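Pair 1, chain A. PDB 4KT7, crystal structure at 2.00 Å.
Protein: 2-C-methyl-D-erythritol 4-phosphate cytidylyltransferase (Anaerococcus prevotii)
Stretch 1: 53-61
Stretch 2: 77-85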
# COMPACT_ATOMS: atom_id res chain seq x y z
N ILE A 53 23.18 4.87 -18.15
CA ILE A 53 22.23 4.36 -19.14
C ILE A 53 22.67 4.84 -20.53
O ILE A 53 22.87 6.04 -20.73
CB ILE A 53 20.82 4.85 -18.81
CG1 ILE A 53 20.33 4.20 -17.51
CG2 ILE A 53 19.86 4.57 -19.96
CD1 ILE A 53 19.07 4.85 -16.91
N ASP A 54 22.84 3.92 -21.48
CA ASP A 54 23.37 4.29 -22.80
C ASP A 54 22.31 4.72 -23.81
O ASP A 54 22.62 5.44 -24.76
CB ASP A 54 24.22 3.16 -23.39
CG ASP A 54 25.42 2.83 -22.54
OD1 ASP A 54 26.34 3.67 -22.50
OD2 ASP A 54 25.45 1.73 -21.92
N GLU A 55 21.08 4.27 -23.60
CA GLU A 55 19.98 4.67 -24.48
C GLU A 55 18.67 4.57 -23.74
O GLU A 55 18.53 3.77 -22.81
CB GLU A 55 19.88 3.75 -25.70
CG GLU A 55 19.25 2.41 -25.40
CD GLU A 55 19.16 1.49 -26.61
OE1 GLU A 55 19.35 1.95 -27.76
OE2 GLU A 55 18.91 0.28 -26.40
N ILE A 56 17.68 5.35 -24.18
CA ILE A 56 16.37 5.37 -23.55
C ILE A 56 15.28 5.15 -24.59
O ILE A 56 15.19 5.91 -25.58
CB ILE A 56 16.11 6.72 -22.84
CG1 ILE A 56 17.16 6.99 -21.76
CG2 ILE A 56 14.69 6.79 -22.26
CD1 ILE A 56 16.97 8.35 -21.06
N ILE A 57 14.44 4.14 -24.37
CA ILE A 57 13.33 3.82 -25.26
C ILE A 57 12.02 4.13 -24.55
O ILE A 57 11.74 3.56 -23.49
CB ILE A 57 13.29 2.31 -25.63
CG1 ILE A 57 14.63 1.83 -26.17
CG2 ILE A 57 12.19 2.04 -26.64
CD1 ILE A 57 15.13 2.62 -27.27
N LEU A 58 11.26 5.07 -25.10
CA LEU A 58 9.92 5.38 -24.61
C LEU A 58 8.94 4.51 -25.34
O LEU A 58 8.99 4.38 -26.57
CB LEU A 58 9.56 6.84 -24.88
CG LEU A 58 10.23 7.88 -23.99
CD1 LEU A 58 10.14 9.25 -24.64
CD2 LEU A 58 9.54 7.89 -22.65
N VAL A 59 8.02 3.91 -24.62
CA VAL A 59 6.96 3.19 -25.30
C VAL A 59 5.68 3.99 -25.11
O VAL A 59 5.25 4.22 -23.96
CB VAL A 59 6.84 1.75 -24.78
CG1 VAL A 59 5.85 0.99 -25.63
CG2 VAL A 59 8.21 1.04 -24.82
N ILE A 60 5.08 4.42 -26.21
CA ILE A 60 3.99 5.39 -26.16
C ILE A 60 2.69 4.91 -26.80
O ILE A 60 2.67 3.91 -27.52
CB ILE A 60 4.39 6.72 -26.84
CG1 ILE A 60 4.52 6.52 -28.35
CG2 ILE A 60 5.69 7.25 -26.23
CD1 ILE A 60 4.58 7.83 -29.16
N ARG A 61 1.61 5.64 -26.53
CA ARG A 61 0.39 5.48 -27.31
C ARG A 61 0.58 6.24 -28.61
O ARG A 61 1.15 7.34 -28.61
CB ARG A 61 -0.80 6.06 -26.55
CG ARG A 61 -1.16 5.30 -25.29
CD ARG A 61 -2.35 5.94 -24.61
NE ARG A 61 -3.36 6.43 -25.55
CZ ARG A 61 -4.35 5.69 -26.05
NH1 ARG A 61 -4.48 4.42 -25.69
NH2 ARG A 61 -5.21 6.23 -26.90
N GLY A 77 20.06 13.53 -25.70
CA GLY A 77 20.57 12.17 -25.62
C GLY A 77 20.09 11.15 -26.64
O GLY A 77 19.34 11.47 -27.57
N ASN A 78 20.55 9.92 -26.45
CA ASN A 78 20.13 8.80 -27.28
C ASN A 78 18.76 8.33 -26.81
O ASN A 78 18.62 7.27 -26.18
CB ASN A 78 21.16 7.67 -27.20
CG ASN A 78 20.92 6.58 -28.23
OD1 ASN A 78 20.06 6.71 -29.10
ND2 ASN A 78 21.70 5.51 -28.14
N ILE A 79 17.75 9.15 -27.10
CA ILE A 79 16.39 8.86 -26.68
C ILE A 79 15.48 8.74 -27.89
O ILE A 79 15.46 9.62 -28.75
CB ILE A 79 15.84 9.98 -25.78
CG1 ILE A 79 16.77 10.22 -24.59
CG2 ILE A 79 14.43 9.65 -25.30
CD1 ILE A 79 16.15 11.07 -23.50
N ARG A 80 14.72 7.65 -27.97
CA ARG A 80 13.75 7.52 -29.05
C ARG A 80 12.51 6.82 -28.53
O ARG A 80 12.43 6.45 -27.36
CB ARG A 80 14.35 6.76 -30.23
CG ARG A 80 14.84 5.37 -29.87
CD ARG A 80 15.57 4.68 -31.03
NE ARG A 80 15.79 3.27 -30.72
CZ ARG A 80 16.87 2.81 -30.09
NH1 ARG A 80 17.83 3.65 -29.73
NH2 ARG A 80 16.99 1.51 -29.83
N TYR A 81 11.52 6.64 -29.41
CA TYR A 81 10.26 6.03 -29.00
C TYR A 81 9.76 5.00 -29.99
O TYR A 81 10.05 5.09 -31.19
CB TYR A 81 9.20 7.12 -28.78
CG TYR A 81 8.80 7.89 -30.03
CD1 TYR A 81 7.84 7.40 -30.91
CD2 TYR A 81 9.36 9.13 -30.31
CE1 TYR A 81 7.47 8.11 -32.03
CE2 TYR A 81 9.00 9.85 -31.44
CZ TYR A 81 8.06 9.33 -32.29
OH TYR A 81 7.69 10.04 -33.41
N VAL A 82 9.00 4.03 -29.47
CA VAL A 82 8.24 3.08 -30.28
C VAL A 82 6.79 3.08 -29.82
O VAL A 82 6.48 3.53 -28.71
CB VAL A 82 8.82 1.64 -30.19
CG1 VAL A 82 10.16 1.57 -30.90
CG2 VAL A 82 8.97 1.22 -28.75
N TYR A 83 5.89 2.58 -30.67
CA TYR A 83 4.48 2.49 -30.29
C TYR A 83 4.30 1.31 -29.34
O TYR A 83 4.92 0.26 -29.51
CB TYR A 83 3.59 2.27 -31.52
CG TYR A 83 3.51 3.42 -32.50
CD1 TYR A 83 3.90 4.70 -32.16
CD2 TYR A 83 3.02 3.20 -33.79
CE1 TYR A 83 3.80 5.75 -33.09
CE2 TYR A 83 2.92 4.22 -34.71
CZ TYR A 83 3.31 5.49 -34.36
OH TYR A 83 3.21 6.49 -35.30
N GLY A 84 3.42 1.46 -28.35
CA GLY A 84 3.14 0.36 -27.44
C GLY A 84 2.04 -0.54 -27.99
O GLY A 84 1.67 -0.43 -29.15
N SER A 85 1.49 -1.42 -27.16
CA SER A 85 0.45 -2.32 -27.64
C SER A 85 -0.74 -2.31 -26.69
O SER A 85 -1.04 -1.28 -26.09
CB SER A 85 1.01 -3.73 -27.83
OG SER A 85 0.06 -4.54 -28.50
O HOH W 1 21.00 3.21 -29.75

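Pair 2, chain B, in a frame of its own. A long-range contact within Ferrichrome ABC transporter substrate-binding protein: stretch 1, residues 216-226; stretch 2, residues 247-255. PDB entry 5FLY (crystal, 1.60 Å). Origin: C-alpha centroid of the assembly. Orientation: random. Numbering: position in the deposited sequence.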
# COMPACT_ATOMS: atom_id res chain seq x y z
N GLY B 216 12.16 -9.40 14.27
CA GLY B 216 12.57 -8.25 15.07
C GLY B 216 11.94 -8.24 16.45
O GLY B 216 11.46 -9.27 16.92
N ASP B 217 11.93 -7.07 17.09
CA ASP B 217 11.42 -6.93 18.45
C ASP B 217 9.92 -7.13 18.53
O ASP B 217 9.39 -7.60 19.55
CB ASP B 217 11.79 -5.55 19.00
CG ASP B 217 13.28 -5.34 19.10
OD1 ASP B 217 13.99 -6.32 19.43
OD2 ASP B 217 13.74 -4.22 18.83
N VAL B 218 9.25 -6.78 17.44
CA VAL B 218 7.80 -6.88 17.30
C VAL B 218 7.53 -7.62 15.99
O VAL B 218 8.18 -7.33 14.98
CB VAL B 218 7.11 -5.50 17.28
CG1 VAL B 218 5.62 -5.64 17.00
CG2 VAL B 218 7.36 -4.75 18.59
N ILE B 219 6.61 -8.57 16.01
CA ILE B 219 6.25 -9.31 14.80
C ILE B 219 4.77 -9.21 14.52
O ILE B 219 3.93 -9.61 15.32
CB ILE B 219 6.64 -10.79 14.88
CG1 ILE B 219 8.12 -10.94 15.22
CG2 ILE B 219 6.28 -11.50 13.54
CD1 ILE B 219 8.51 -12.37 15.52
N ILE B 220 4.46 -8.69 13.34
CA ILE B 220 3.10 -8.49 12.92
C ILE B 220 2.83 -9.42 11.76
O ILE B 220 3.59 -9.44 10.80
CB ILE B 220 2.84 -7.04 12.52
CG1 ILE B 220 3.09 -6.12 13.72
CG2 ILE B 220 1.42 -6.89 11.96
CD1 ILE B 220 3.14 -4.65 13.36
N THR B 221 1.76 -10.21 11.89
CA THR B 221 1.33 -11.13 10.84
C THR B 221 0.02 -10.65 10.20
O THR B 221 -1.02 -10.57 10.85
CB THR B 221 1.14 -12.55 11.38
OG1 THR B 221 2.40 -13.02 11.86
CG2 THR B 221 0.62 -13.51 10.29
N ALA B 222 0.11 -10.34 8.92
CA ALA B 222 -1.06 -9.99 8.12
C ALA B 222 -1.67 -11.26 7.57
O ALA B 222 -0.98 -12.03 6.90
CB ALA B 222 -0.69 -9.05 7.01
N LYS B 223 -2.94 -11.49 7.87
CA LYS B 223 -3.63 -12.69 7.40
C LYS B 223 -5.11 -12.42 7.21
O LYS B 223 -5.66 -11.43 7.72
CB LYS B 223 -3.44 -13.84 8.38
CG LYS B 223 -4.02 -13.58 9.77
CD LYS B 223 -3.86 -14.79 10.70
CE LYS B 223 -4.79 -15.93 10.31
NZ LYS B 223 -6.21 -15.63 10.62
N ALA B 224 -5.75 -13.30 6.46
CA ALA B 224 -7.20 -13.20 6.29
C ALA B 224 -7.91 -13.51 7.59
O ALA B 224 -7.53 -14.40 8.34
CB ALA B 224 -7.67 -14.13 5.20
N LYS B 225 -8.98 -12.77 7.85
CA LYS B 225 -9.75 -12.95 9.07
C LYS B 225 -10.30 -14.37 9.17
O LYS B 225 -10.37 -14.94 10.26
CB LYS B 225 -10.88 -11.92 9.12
CG LYS B 225 -11.16 -11.35 10.49
CD LYS B 225 -12.00 -10.08 10.35
CE LYS B 225 -12.37 -9.47 11.69
NZ LYS B 225 -13.05 -8.15 11.50
N ASP B 226 -10.67 -14.96 8.03
CA ASP B 226 -11.31 -16.29 8.02
C ASP B 226 -10.32 -17.45 7.89
O ASP B 226 -10.72 -18.62 7.85
CB ASP B 226 -12.34 -16.36 6.89
CG ASP B 226 -11.72 -16.34 5.49
OD1 ASP B 226 -10.54 -15.93 5.35
OD2 ASP B 226 -12.41 -16.74 4.52
N LYS B 247 5.64 -11.45 24.18
CA LYS B 247 4.24 -11.21 23.81
C LYS B 247 4.09 -9.91 23.00
O LYS B 247 3.16 -9.11 23.20
CB LYS B 247 3.36 -11.20 25.06
CG LYS B 247 3.34 -12.59 25.71
CD LYS B 247 2.61 -12.61 27.03
CE LYS B 247 2.74 -13.98 27.66
NZ LYS B 247 2.36 -13.98 29.11
N TYR B 248 5.03 -9.74 22.08
CA TYR B 248 5.08 -8.61 21.16
C TYR B 248 4.77 -9.09 19.74
O TYR B 248 5.42 -8.69 18.78
CB TYR B 248 6.47 -7.96 21.20
CG TYR B 248 6.71 -7.01 22.36
CD1 TYR B 248 5.81 -6.90 23.42
CD2 TYR B 248 7.84 -6.20 22.37
CE1 TYR B 248 6.05 -6.00 24.46
CE2 TYR B 248 8.09 -5.31 23.41
CZ TYR B 248 7.19 -5.21 24.44
OH TYR B 248 7.44 -4.32 25.47
N ALA B 249 3.76 -9.95 19.61
CA ALA B 249 3.39 -10.49 18.31
C ALA B 249 1.88 -10.47 18.19
O ALA B 249 1.17 -10.94 19.07
CB ALA B 249 3.94 -11.92 18.12
N PHE B 250 1.37 -9.88 17.10
CA PHE B 250 -0.07 -9.84 16.89
C PHE B 250 -0.39 -9.90 15.41
O PHE B 250 0.48 -9.66 14.57
CB PHE B 250 -0.71 -8.58 17.53
CG PHE B 250 -0.21 -7.25 17.00
CD1 PHE B 250 0.87 -6.61 17.59
CD2 PHE B 250 -0.84 -6.62 15.93
CE1 PHE B 250 1.31 -5.37 17.12
CE2 PHE B 250 -0.41 -5.40 15.46
CZ PHE B 250 0.67 -4.77 16.06
N ASN B 251 -1.63 -10.27 15.13
CA ASN B 251 -2.13 -10.37 13.76
C ASN B 251 -2.92 -9.14 13.36
O ASN B 251 -3.56 -8.49 14.19
CB ASN B 251 -3.04 -11.58 13.59
CG ASN B 251 -2.36 -12.89 13.95
OD1 ASN B 251 -1.16 -13.03 13.82
ND2 ASN B 251 -3.15 -13.86 14.39
N VAL B 252 -2.87 -8.84 12.07
CA VAL B 252 -3.75 -7.83 11.49
C VAL B 252 -4.47 -8.40 10.26
O VAL B 252 -4.04 -9.40 9.69
CB VAL B 252 -2.97 -6.57 11.08
CG1 VAL B 252 -2.28 -5.92 12.29
CG2 VAL B 252 -1.93 -6.90 10.02
N ASP B 253 -5.55 -7.73 9.85
CA ASP B 253 -6.41 -8.14 8.74
C ASP B 253 -5.78 -7.75 7.41
O ASP B 253 -5.75 -6.57 7.07
CB ASP B 253 -7.79 -7.49 8.90
CG ASP B 253 -8.79 -7.93 7.84
OD1 ASP B 253 -8.40 -8.35 6.74
OD2 ASP B 253 -10.00 -7.83 8.12
N SER B 254 -5.28 -8.73 6.66
CA SER B 254 -4.54 -8.41 5.45
C SER B 254 -5.38 -7.66 4.41
O SER B 254 -4.85 -6.80 3.73
CB SER B 254 -3.95 -9.68 4.83
OG SER B 254 -4.93 -10.65 4.60
N SER B 255 -6.69 -7.94 4.32
CA SER B 255 -7.52 -7.30 3.30
C SER B 255 -7.66 -5.81 3.58
O SER B 255 -7.87 -5.02 2.66
CB SER B 255 -8.89 -7.96 3.21
OG SER B 255 -9.71 -7.67 4.33
O HOH W 2 -9.76 -10.80 5.98

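Pair 1 and pair 2 are each two neighbouring parallel strands, and N, CA and C of 14 central residues superpose with an RMSD of 0.4 Å. The strand axes approach to 4.5 Å in pair 1 and 4.6 Å in pair 2, crossing at -30° and -29°; the buried areas, 730 and 715 Å², are nearly equal.

The register is fixed by six backbone hydrogen bonds at matched positions. In pair 1 the ladder runs from Ile56(A) N to Asn78(A) O (2.9 Å) through to Gly84(A) N to Ile60(A) O (2.7 Å); in pair 2 it runs from Ile219(B) N to Tyr248(B) O (3.0 Å) through to Ser254(B) N to Lys223(B) O (2.9 Å).

On the face carrying Ile57(A), Arg80(A), Val59(A) and Val82(A), the match is closest. Ile57(A) and Ile220(B) have side-chain centres 0.2 Å apart although chi2 is m in the first and t in the second. Each lies over a flat group: Ile57(A) CD1 sits 3.3 Å from Arg80(A) CZ, over one guanidinium face, whereas Ile220(B) CG1 lies 4.0 Å from the Phe250(B) ring centroid, 26° off the normal, a CH-pi contact. Arg80(A) and Phe250(B) share chi1 p. Glu55(A) OE1 forms a salt bridge with Arg80(A) NH1 (3.0 Å), while its match Val218(B) offers CG1 to Phe250(B) CE1 at 4.3 Å. Pair 1 has a charge pair here, pair 2 an apolar contact. Asn78(A) and Tyr248(B) both point toward the other stretch; Asn78(A) ND2 and Glu55(A) OE1 share water 1, each 2.9 Å from its O, whereas Tyr248(B) CD2 packs 4.1 Å from Val218(B) CG2.

Valine occupies one matched position in both pairs, as Val82(A) and Val252(B), and meets the matched isoleucine: Ile57(A) CG2 to Val82(A) CG2 is 3.9 Å, and Ile220(B) CG2 to Val252(B) CG1 is 3.8 Å. Val59(A) and Ala222(B) differ in size, and so do the residues they meet on the other stretch, Gly84(A) and Ser254(B). Val59(A) CG1 reaches Gly84(A) CA at 3.3 Å, and an ideal CB on that glycine would lie only 3.1 Å from CG1; the smaller Ala222(B) leaves room for Ser254(B), with CB to CB 4.0 Å.

On the face of Ile56(A), Ile79(A), Leu58(A) and Tyr81(A), pair 1 is the more apolar. Ile56(A) CD1 meets Ile79(A) CD1 at 3.7 Å, but Ile219(B) CB reaches only the short Ala249(B) CB, at 4.4 Å. Leu58(A) CB and Tyr81(A) CB pack at 3.9 Å; in pair 2 Thr221(B) CB approaches Asn251(B) OD1 at 3.4 Å.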